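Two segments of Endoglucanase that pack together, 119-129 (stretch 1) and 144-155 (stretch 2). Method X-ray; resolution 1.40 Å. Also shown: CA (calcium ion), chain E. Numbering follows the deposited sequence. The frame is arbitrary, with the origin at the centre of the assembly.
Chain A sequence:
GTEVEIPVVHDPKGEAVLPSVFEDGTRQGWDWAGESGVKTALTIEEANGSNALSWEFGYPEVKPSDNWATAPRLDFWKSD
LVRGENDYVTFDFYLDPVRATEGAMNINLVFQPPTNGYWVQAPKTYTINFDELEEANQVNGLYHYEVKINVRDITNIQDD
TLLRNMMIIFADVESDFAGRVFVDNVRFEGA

Stretch 1 (119-129) WVQAPKTYTIN
Stretch 2, residues 144-155: HYEVKINVRDIT

Two tyrosines, one from each stretch, each receive an aliphatic group over a ring face. Tyr126 (chi1 t, chi2 -82°) has Val147 over one ring face, Val147 CA 4.2 Å from the Tyr126 ring centroid; Tyr145 (chi1 m, chi2 86°) takes Ile128 CD1 at 4.0 Å from its own centroid. Both are CH-pi contacts, suited to a broad, polarizable ring, and Tyr126 OH sits at the edge of the Tyr145 ring.

The strands 126-129 and 144-150 run roughly antiparallel (152°), 8.3 Å apart at closest approach, so side chains fill the gap. Tyr126 CA lies nearest Ile149 CA, at 6.9 Å, Ile128 CA nearest Tyr145 CA, at 8.3 Å. The chains close in at Ala122, its CA 5.7 Å from Val151 CA: its small methyl CB fits 3.5 Å from Ile149 CG2. Pro123 (phi/psi -64/-31) bends the chain.

Val151-Ile154 forms a type I turn (Arg152 -57/-32, Asp153 -80/2), closed by Ile154 N to Val151 O (3.2 Å); Asn150 OD1 accepts from Asp153 N (2.8 Å). Branched, apolar Ile154 (m, t) packs CG1 4.0 Å from Pro123 CD and CG2 4.1 Å from Val120 CB. Lys124 (m, t, -133°, 107°), a long, flexible cation, meets the Asp153 carboxylate (m, -13°), Lys124 NZ 2.5 Å from Asp153 OD2 in a salt bridge. A water O accepts from Lys124 N (3.0 Å) and Lys124 NZ (2.9 Å) and donates to Asn150 O (2.7 Å), bridging the two stretches.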

# COMPACT_ATOMS: atom_id res chain seq x y z
N TRP A 119 -15.50 -0.54 -6.07
CA TRP A 119 -14.19 -0.52 -5.41
C TRP A 119 -13.12 -0.95 -6.38
O TRP A 119 -13.06 -2.12 -6.78
CB TRP A 119 -14.14 -1.45 -4.18
CG TRP A 119 -12.92 -1.24 -3.36
CD1 TRP A 119 -11.67 -1.78 -3.55
CD2 TRP A 119 -12.82 -0.41 -2.21
NE1 TRP A 119 -10.81 -1.29 -2.60
CE2 TRP A 119 -11.49 -0.46 -1.75
CE3 TRP A 119 -13.73 0.39 -1.53
CZ2 TRP A 119 -11.05 0.23 -0.62
CZ3 TRP A 119 -13.30 1.08 -0.41
CH2 TRP A 119 -11.97 1.00 0.03
N VAL A 120 -12.27 -0.00 -6.77
CA VAL A 120 -11.00 -0.29 -7.39
C VAL A 120 -9.96 0.56 -6.68
O VAL A 120 -10.24 1.64 -6.20
CB VAL A 120 -10.98 -0.02 -8.91
CG1 VAL A 120 -12.01 -0.87 -9.64
CG2 VAL A 120 -11.15 1.44 -9.24
N GLN A 121 -8.74 0.10 -6.63
CA GLN A 121 -7.71 0.75 -5.87
C GLN A 121 -6.44 0.86 -6.69
O GLN A 121 -6.05 -0.09 -7.38
CB GLN A 121 -7.46 -0.08 -4.62
CG GLN A 121 -6.55 0.54 -3.60
CD GLN A 121 -6.56 -0.19 -2.27
OE1 GLN A 121 -7.53 -0.89 -1.96
NE2 GLN A 121 -5.52 0.01 -1.48
N ALA A 122 -5.75 1.99 -6.65
CA ALA A 122 -4.47 2.08 -7.31
C ALA A 122 -3.54 1.09 -6.62
O ALA A 122 -3.49 1.03 -5.37
CB ALA A 122 -3.91 3.47 -7.22
N PRO A 123 -2.86 0.23 -7.38
CA PRO A 123 -2.09 -0.82 -6.74
C PRO A 123 -0.95 -0.39 -5.86
O PRO A 123 -0.66 -1.07 -4.88
CB PRO A 123 -1.62 -1.68 -7.93
CG PRO A 123 -1.75 -0.90 -9.09
CD PRO A 123 -2.87 0.08 -8.85
N LYS A 124 -0.30 0.72 -6.15
CA LYS A 124 0.89 1.15 -5.41
C LYS A 124 0.58 2.20 -4.35
O LYS A 124 0.07 3.26 -4.65
CB LYS A 124 1.95 1.67 -6.37
CG LYS A 124 2.41 0.62 -7.35
CD LYS A 124 2.86 1.21 -8.68
CE LYS A 124 2.25 0.47 -9.85
NZ LYS A 124 1.19 1.23 -10.54
N THR A 125 0.89 1.87 -3.11
CA THR A 125 0.79 2.81 -2.01
C THR A 125 1.89 3.88 -2.07
O THR A 125 3.02 3.54 -2.41
CB THR A 125 0.94 1.97 -0.77
OG1 THR A 125 -0.10 0.98 -0.77
CG2 THR A 125 0.75 2.80 0.50
N TYR A 126 1.56 5.14 -1.76
CA TYR A 126 2.53 6.22 -1.61
C TYR A 126 2.83 6.38 -0.13
O TYR A 126 1.95 6.70 0.66
CB TYR A 126 1.99 7.55 -2.19
CG TYR A 126 3.03 8.65 -2.19
CD1 TYR A 126 3.28 9.39 -1.05
CD2 TYR A 126 3.82 8.87 -3.32
CE1 TYR A 126 4.24 10.36 -1.03
CE2 TYR A 126 4.81 9.85 -3.31
CZ TYR A 126 5.01 10.60 -2.14
OH TYR A 126 5.97 11.59 -2.06
N THR A 127 4.07 6.23 0.27
CA THR A 127 4.45 6.16 1.67
C THR A 127 5.36 7.34 2.03
O THR A 127 6.35 7.62 1.32
CB THR A 127 5.12 4.81 1.95
OG1 THR A 127 4.21 3.75 1.68
CG2 THR A 127 5.53 4.68 3.43
N ILE A 128 5.02 8.01 3.13
CA ILE A 128 5.84 9.06 3.72
C ILE A 128 6.45 8.52 4.99
O ILE A 128 5.73 8.07 5.88
CB ILE A 128 4.96 10.27 4.05
CG1 ILE A 128 4.46 10.88 2.73
CG2 ILE A 128 5.73 11.29 4.87
CD1 ILE A 128 3.55 12.00 2.88
N ASN A 129 7.76 8.59 5.09
CA ASN A 129 8.50 8.02 6.22
C ASN A 129 8.91 9.14 7.17
O ASN A 129 9.72 10.00 6.83
CB ASN A 129 9.72 7.26 5.68
CG ASN A 129 10.38 6.41 6.71
OD1 ASN A 129 10.35 6.73 7.91
ND2 ASN A 129 10.98 5.32 6.28
N HIS A 144 7.01 19.37 2.03
CA HIS A 144 6.29 19.27 0.75
C HIS A 144 6.60 17.97 0.06
O HIS A 144 7.74 17.68 -0.25
CB HIS A 144 6.69 20.45 -0.14
CG HIS A 144 6.00 20.49 -1.47
ND1 HIS A 144 6.42 21.38 -2.44
CD2 HIS A 144 4.92 19.86 -1.97
CE1 HIS A 144 5.66 21.23 -3.51
NE2 HIS A 144 4.72 20.33 -3.25
N TYR A 145 5.55 17.19 -0.18
CA TYR A 145 5.63 15.95 -0.95
C TYR A 145 4.82 16.09 -2.23
O TYR A 145 3.71 16.60 -2.24
CB TYR A 145 5.07 14.78 -0.13
CG TYR A 145 5.85 14.54 1.11
CD1 TYR A 145 5.55 15.25 2.28
CD2 TYR A 145 6.96 13.70 1.12
CE1 TYR A 145 6.30 15.09 3.43
CE2 TYR A 145 7.73 13.56 2.29
CZ TYR A 145 7.38 14.25 3.40
OH TYR A 145 8.14 14.07 4.54
N GLU A 146 5.40 15.63 -3.32
CA GLU A 146 4.74 15.54 -4.61
C GLU A 146 4.13 14.16 -4.75
O GLU A 146 4.79 13.21 -5.18
CB GLU A 146 5.80 15.74 -5.69
CG GLU A 146 6.36 17.14 -5.72
CD GLU A 146 5.38 18.09 -6.35
OE1 GLU A 146 4.31 17.61 -6.80
OE2 GLU A 146 5.69 19.30 -6.42
N VAL A 147 2.89 14.01 -4.32
CA VAL A 147 2.25 12.71 -4.34
C VAL A 147 1.86 12.40 -5.79
O VAL A 147 1.27 13.22 -6.45
CB VAL A 147 1.06 12.67 -3.39
CG1 VAL A 147 0.35 11.32 -3.45
CG2 VAL A 147 1.55 12.99 -1.98
N LYS A 148 2.29 11.24 -6.28
CA LYS A 148 2.03 10.84 -7.66
C LYS A 148 1.68 9.36 -7.62
O LYS A 148 2.50 8.56 -7.23
CB LYS A 148 3.27 11.10 -8.53
CG LYS A 148 3.17 10.76 -9.98
CD LYS A 148 4.42 11.27 -10.74
CE LYS A 148 4.33 11.14 -12.25
NZ LYS A 148 5.11 12.21 -12.94
N ILE A 149 0.41 9.05 -7.92
CA ILE A 149 -0.10 7.68 -7.80
C ILE A 149 -0.55 7.21 -9.19
O ILE A 149 -1.35 7.85 -9.84
CB ILE A 149 -1.26 7.60 -6.78
CG1 ILE A 149 -0.76 8.01 -5.37
CG2 ILE A 149 -1.85 6.21 -6.74
CD1 ILE A 149 -1.83 8.30 -4.38
N ASN A 150 0.00 6.07 -9.61
CA ASN A 150 -0.24 5.54 -10.94
C ASN A 150 -1.63 4.90 -11.01
O ASN A 150 -1.94 3.97 -10.26
CB ASN A 150 0.84 4.52 -11.28
CG ASN A 150 0.79 4.06 -12.73
OD1 ASN A 150 -0.27 3.70 -13.24
ND2 ASN A 150 1.95 4.08 -13.40
N VAL A 151 -2.44 5.42 -11.90
CA VAL A 151 -3.76 4.85 -12.20
C VAL A 151 -3.85 4.13 -13.55
O VAL A 151 -4.83 3.44 -13.81
CB VAL A 151 -4.88 5.92 -12.11
CG1 VAL A 151 -5.01 6.43 -10.66
CG2 VAL A 151 -4.63 7.09 -13.06
N ARG A 152 -2.84 4.31 -14.39
CA ARG A 152 -2.70 3.54 -15.63
C ARG A 152 -2.65 2.05 -15.30
O ARG A 152 -3.19 1.23 -16.06
CB ARG A 152 -1.44 4.00 -16.36
CG ARG A 152 -1.18 3.31 -17.70
CD ARG A 152 -2.36 3.29 -18.63
NE ARG A 152 -3.01 4.59 -18.76
CZ ARG A 152 -4.22 4.75 -19.29
NH1 ARG A 152 -4.87 3.70 -19.77
NH2 ARG A 152 -4.81 5.93 -19.35
N ASP A 153 -2.11 1.72 -14.14
CA ASP A 153 -1.94 0.33 -13.70
C ASP A 153 -3.19 -0.30 -13.12
O ASP A 153 -3.16 -1.49 -12.74
CB ASP A 153 -0.75 0.23 -12.75
CG ASP A 153 0.59 0.42 -13.49
OD1 ASP A 153 0.58 0.37 -14.75
OD2 ASP A 153 1.67 0.64 -12.93
N ILE A 154 -4.32 0.41 -13.08
CA ILE A 154 -5.59 -0.20 -12.68
C ILE A 154 -6.18 -0.89 -13.89
O ILE A 154 -6.70 -0.25 -14.79
CB ILE A 154 -6.57 0.87 -12.10
CG1 ILE A 154 -5.96 1.56 -10.87
CG2 ILE A 154 -7.91 0.25 -11.68
CD1 ILE A 154 -6.73 2.77 -10.38
N THR A 155 -6.14 -2.22 -13.89
CA THR A 155 -6.64 -2.98 -15.03
C THR A 155 -8.13 -3.19 -15.02
O THR A 155 -8.68 -3.49 -16.08
CB THR A 155 -5.98 -4.35 -15.14
OG1 THR A 155 -6.27 -5.13 -13.96
CG2 THR A 155 -4.46 -4.22 -15.22
CA CA E . 3.28 19.87 -7.48
O HOH W 1 -0.46 2.52 -8.52
O HOH W 2 9.72 12.11 4.93
O HOH W 3 4.61 21.10 -6.94
O HOH W 4 4.60 20.53 -9.55
O HOH W 5 1.86 21.73 -8.33
O HOH W 6 1.59 18.08 -7.72